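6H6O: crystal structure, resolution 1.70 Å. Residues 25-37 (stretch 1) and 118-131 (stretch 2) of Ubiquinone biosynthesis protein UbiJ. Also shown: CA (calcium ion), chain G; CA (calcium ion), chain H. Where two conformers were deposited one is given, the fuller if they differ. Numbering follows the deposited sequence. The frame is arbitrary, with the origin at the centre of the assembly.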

# COMPACT_ATOMS: atom_id res chain seq x y z
N LEU A 25 1.36 9.20 3.99
CA LEU A 25 -0.06 9.13 3.63
C LEU A 25 -0.94 9.37 4.86
O LEU A 25 -1.83 10.22 4.81
CB LEU A 25 -0.41 7.76 3.03
CG LEU A 25 -0.40 7.62 1.48
CD1 LEU A 25 -0.43 6.17 1.08
CD2 LEU A 25 -1.63 8.27 0.88
N LEU A 26 -0.68 8.63 5.96
CA LEU A 26 -1.44 8.77 7.21
C LEU A 26 -1.33 10.15 7.81
O LEU A 26 -2.33 10.68 8.28
CB LEU A 26 -1.01 7.71 8.24
CG LEU A 26 -1.38 6.27 7.92
CD1 LEU A 26 -0.71 5.32 8.90
CD2 LEU A 26 -2.93 6.07 7.87
N ASN A 27 -0.13 10.76 7.78
CA ASN A 27 0.02 12.10 8.33
C ASN A 27 -0.70 13.17 7.49
O ASN A 27 -1.40 14.01 8.06
CB ASN A 27 1.47 12.45 8.59
CG ASN A 27 1.95 11.75 9.84
OD1 ASN A 27 1.41 11.96 10.94
ND2 ASN A 27 2.92 10.89 9.70
N THR A 28 -0.62 13.08 6.17
CA THR A 28 -1.33 14.06 5.34
C THR A 28 -2.85 13.90 5.48
O THR A 28 -3.58 14.90 5.54
CB THR A 28 -0.88 13.94 3.87
OG1 THR A 28 0.55 14.03 3.81
CG2 THR A 28 -1.52 15.02 2.98
N PHE A 29 -3.33 12.66 5.58
CA PHE A 29 -4.76 12.37 5.66
C PHE A 29 -5.40 12.67 7.04
O PHE A 29 -6.49 13.26 7.11
CB PHE A 29 -5.03 10.91 5.24
CG PHE A 29 -6.47 10.48 5.17
CD1 PHE A 29 -7.36 11.09 4.28
CD2 PHE A 29 -6.94 9.44 5.97
CE1 PHE A 29 -8.70 10.66 4.20
CE2 PHE A 29 -8.28 9.03 5.90
CZ PHE A 29 -9.15 9.64 5.02
N LEU A 30 -4.68 12.33 8.11
CA LEU A 30 -5.18 12.40 9.48
C LEU A 30 -4.68 13.55 10.34
O LEU A 30 -5.43 13.99 11.21
CB LEU A 30 -4.89 11.07 10.22
CG LEU A 30 -5.42 9.77 9.58
CD1 LEU A 30 -4.91 8.57 10.35
CD2 LEU A 30 -6.98 9.74 9.49
N TYR A 31 -3.44 14.01 10.14
CA TYR A 31 -2.85 15.03 11.01
C TYR A 31 -2.74 16.43 10.44
O TYR A 31 -2.37 17.35 11.19
CB TYR A 31 -1.45 14.56 11.46
CG TYR A 31 -1.50 13.62 12.63
CD1 TYR A 31 -1.74 12.25 12.45
CD2 TYR A 31 -1.33 14.09 13.93
CE1 TYR A 31 -1.81 11.38 13.54
CE2 TYR A 31 -1.35 13.22 15.02
CZ TYR A 31 -1.58 11.87 14.81
OH TYR A 31 -1.59 11.04 15.89
N ARG A 32 -3.02 16.62 9.15
CA ARG A 32 -2.88 17.94 8.53
C ARG A 32 -3.97 18.92 9.03
O ARG A 32 -3.67 20.10 9.23
CB ARG A 32 -2.92 17.81 7.00
CG ARG A 32 -2.69 19.09 6.22
CD ARG A 32 -2.61 18.79 4.73
NE ARG A 32 -2.45 20.01 3.93
CZ ARG A 32 -1.28 20.53 3.57
NH1 ARG A 32 -1.23 21.64 2.84
NH2 ARG A 32 -0.14 19.94 3.94
N SER A 33 -5.20 18.44 9.22
CA SER A 33 -6.29 19.33 9.62
C SER A 33 -6.41 19.57 11.12
O SER A 33 -6.66 18.62 11.87
CB SER A 33 -7.61 18.86 9.04
OG SER A 33 -8.64 19.72 9.52
N PRO A 34 -6.36 20.84 11.58
CA PRO A 34 -6.56 21.10 13.02
C PRO A 34 -7.98 20.81 13.51
O PRO A 34 -8.17 20.63 14.72
CB PRO A 34 -6.20 22.58 13.17
CG PRO A 34 -6.37 23.16 11.83
CD PRO A 34 -6.12 22.09 10.82
N ALA A 35 -8.99 20.70 12.57
CA ALA A 35 -10.37 20.40 12.96
C ALA A 35 -10.51 19.00 13.62
O ALA A 35 -11.46 18.77 14.36
CB ALA A 35 -11.30 20.49 11.75
N LEU A 36 -9.59 18.07 13.30
CA LEU A 36 -9.62 16.69 13.81
C LEU A 36 -8.96 16.48 15.18
O LEU A 36 -8.93 15.34 15.67
CB LEU A 36 -9.00 15.74 12.78
CG LEU A 36 -9.62 15.72 11.39
CD1 LEU A 36 -8.85 14.79 10.49
CD2 LEU A 36 -11.09 15.32 11.44
N LYS A 37 -8.44 17.55 15.78
CA LYS A 37 -7.70 17.47 17.05
C LYS A 37 -8.41 16.64 18.14
O LYS A 37 -7.77 15.77 18.72
CB LYS A 37 -7.33 18.86 17.57
CG LYS A 37 -6.25 18.80 18.66
CD LYS A 37 -5.86 20.15 19.21
CE LYS A 37 -4.65 20.05 20.11
NZ LYS A 37 -4.27 21.38 20.66
N ASN A 118 -11.57 3.92 17.59
CA ASN A 118 -11.19 5.34 17.54
C ASN A 118 -10.43 5.65 16.26
O ASN A 118 -10.63 6.71 15.68
CB ASN A 118 -10.39 5.75 18.79
CG ASN A 118 -11.26 5.74 20.03
OD1 ASN A 118 -12.48 5.89 19.96
ND2 ASN A 118 -10.67 5.60 21.19
N PHE A 119 -9.61 4.72 15.78
CA PHE A 119 -8.88 4.90 14.53
C PHE A 119 -9.87 5.02 13.33
O PHE A 119 -9.75 5.96 12.52
CB PHE A 119 -7.87 3.76 14.32
CG PHE A 119 -7.08 3.91 13.04
CD1 PHE A 119 -6.12 4.92 12.90
CD2 PHE A 119 -7.35 3.11 11.95
CE1 PHE A 119 -5.41 5.08 11.71
CE2 PHE A 119 -6.65 3.28 10.74
CZ PHE A 119 -5.66 4.25 10.65
N VAL A 120 -10.83 4.09 13.24
CA VAL A 120 -11.88 4.06 12.20
C VAL A 120 -12.76 5.34 12.29
O VAL A 120 -13.03 5.98 11.26
CB VAL A 120 -12.68 2.71 12.26
CG1 VAL A 120 -13.91 2.73 11.35
CG2 VAL A 120 -11.76 1.52 11.95
N ALA A 121 -13.14 5.75 13.52
CA ALA A 121 -13.90 6.98 13.77
C ALA A 121 -13.10 8.20 13.26
O ALA A 121 -13.68 9.07 12.61
CB ALA A 121 -14.20 7.13 15.25
N LEU A 122 -11.78 8.25 13.53
CA LEU A 122 -10.89 9.32 13.05
C LEU A 122 -10.84 9.34 11.53
O LEU A 122 -11.01 10.42 10.95
CB LEU A 122 -9.47 9.21 13.67
CG LEU A 122 -8.37 10.13 13.09
CD1 LEU A 122 -8.73 11.62 13.22
CD2 LEU A 122 -7.01 9.83 13.73
N ALA A 123 -10.64 8.17 10.87
CA ALA A 123 -10.60 8.11 9.40
C ALA A 123 -11.95 8.59 8.79
O ALA A 123 -11.94 9.30 7.78
CB ALA A 123 -10.27 6.70 8.93
N ASP A 124 -13.07 8.21 9.44
CA ASP A 124 -14.42 8.61 9.02
C ASP A 124 -14.55 10.15 9.09
O ASP A 124 -14.97 10.78 8.12
CB ASP A 124 -15.49 7.94 9.89
CG ASP A 124 -16.91 8.00 9.33
OD1 ASP A 124 -17.07 8.40 8.16
OD2 ASP A 124 -17.86 7.62 10.07
N LEU A 125 -14.06 10.76 10.19
CA LEU A 125 -14.12 12.21 10.36
C LEU A 125 -13.15 12.92 9.43
O LEU A 125 -13.44 14.04 8.99
CB LEU A 125 -13.90 12.60 11.82
CG LEU A 125 -15.08 12.22 12.76
CD1 LEU A 125 -14.69 12.38 14.21
CD2 LEU A 125 -16.33 13.07 12.48
N ALA A 126 -12.01 12.26 9.08
CA ALA A 126 -11.03 12.83 8.16
C ALA A 126 -11.57 12.95 6.73
O ALA A 126 -11.15 13.83 5.97
CB ALA A 126 -9.72 12.03 8.20
N GLU A 127 -12.50 12.07 6.38
CA GLU A 127 -13.18 12.10 5.09
C GLU A 127 -14.27 13.19 5.13
O GLU A 127 -14.47 13.90 4.14
CB GLU A 127 -13.81 10.73 4.82
CG GLU A 127 -14.15 10.49 3.36
CD GLU A 127 -14.96 9.24 3.08
OE1 GLU A 127 -15.51 8.65 4.04
OE2 GLU A 127 -15.08 8.87 1.89
N PHE A 128 -14.98 13.32 6.29
CA PHE A 128 -16.03 14.33 6.48
C PHE A 128 -15.45 15.75 6.35
O PHE A 128 -16.05 16.62 5.73
CB PHE A 128 -16.72 14.15 7.85
CG PHE A 128 -17.29 15.42 8.47
CD1 PHE A 128 -18.48 15.97 7.99
CD2 PHE A 128 -16.62 16.07 9.50
CE1 PHE A 128 -18.98 17.16 8.54
CE2 PHE A 128 -17.11 17.27 10.03
CZ PHE A 128 -18.29 17.80 9.55
N ASP A 129 -14.33 15.97 7.03
CA ASP A 129 -13.66 17.25 7.06
C ASP A 129 -12.99 17.52 5.69
O ASP A 129 -12.08 16.78 5.32
CB ASP A 129 -12.66 17.28 8.22
CG ASP A 129 -11.80 18.51 8.22
OD1 ASP A 129 -12.30 19.57 7.88
OD2 ASP A 129 -10.62 18.39 8.55
N PRO A 130 -13.41 18.56 4.94
CA PRO A 130 -12.84 18.78 3.58
C PRO A 130 -11.38 19.27 3.53
O PRO A 130 -10.81 19.29 2.44
CB PRO A 130 -13.81 19.78 2.94
CG PRO A 130 -14.44 20.50 4.08
CD PRO A 130 -14.49 19.52 5.24
N ALA A 131 -10.77 19.63 4.67
CA ALA A 131 -9.37 20.06 4.71
C ALA A 131 -8.40 18.90 4.42
O ALA A 131 -8.73 17.73 4.65
CB ALA A 131 -9.04 20.67 6.06
CA CA G . -10.07 15.60 5.15
CA CA H . -16.61 6.90 6.00
O HOH W 1 -7.93 14.55 5.21
O HOH W 2 -9.41 16.30 7.28
O HOH W 3 -10.67 14.98 3.02
O HOH W 4 -14.13 6.29 6.36
O HOH W 5 -18.59 8.52 5.74

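A small residue on one helix can make room for larger side chains on another, as UbiJ illustrates. The axes of helix 25-30 and helix 118-128 are inclined at 61° and approach to 10.4 Å; the CA atoms of Leu30 and Ala126 are 6.0 Å apart. Beyond the first helix, a 3-10 segment at 34-36 brings the chain back alongside the end of the second, where Asp129 is the first residue to leave helical geometry.

Leu30 is the knob of the interface, seated among Phe119, Leu122, Ala123 and Ala126; its CD1 lies 3.8 Å from Phe119 CE1, and its CD2 3.8 Å from Ala126 CB. The short side chain of Ala126 also fits beneath Phe29, with CB 4.1 Å from the ring centroid in a CH-pi contact over one face. Leu36 closes the same apolar patch, its CD1 3.7 Å from Ala126 CB.

A polar clasp adjoins this core. Buried Ser33 OG donates to Asp129 OD2 at 2.6 Å and accepts from Ala35 N at 3.2 Å, so one small hydroxyl serves both stretches. Calcium adds a solvent-mediated link: the ion in chain G binds Ala126 O, Asp129 O and Ala131 O, while one of its waters donates to Phe29 O and so reaches the first stretch; another donates to Asp129 OD2, the oxygen that also accepts from Ser33 OG.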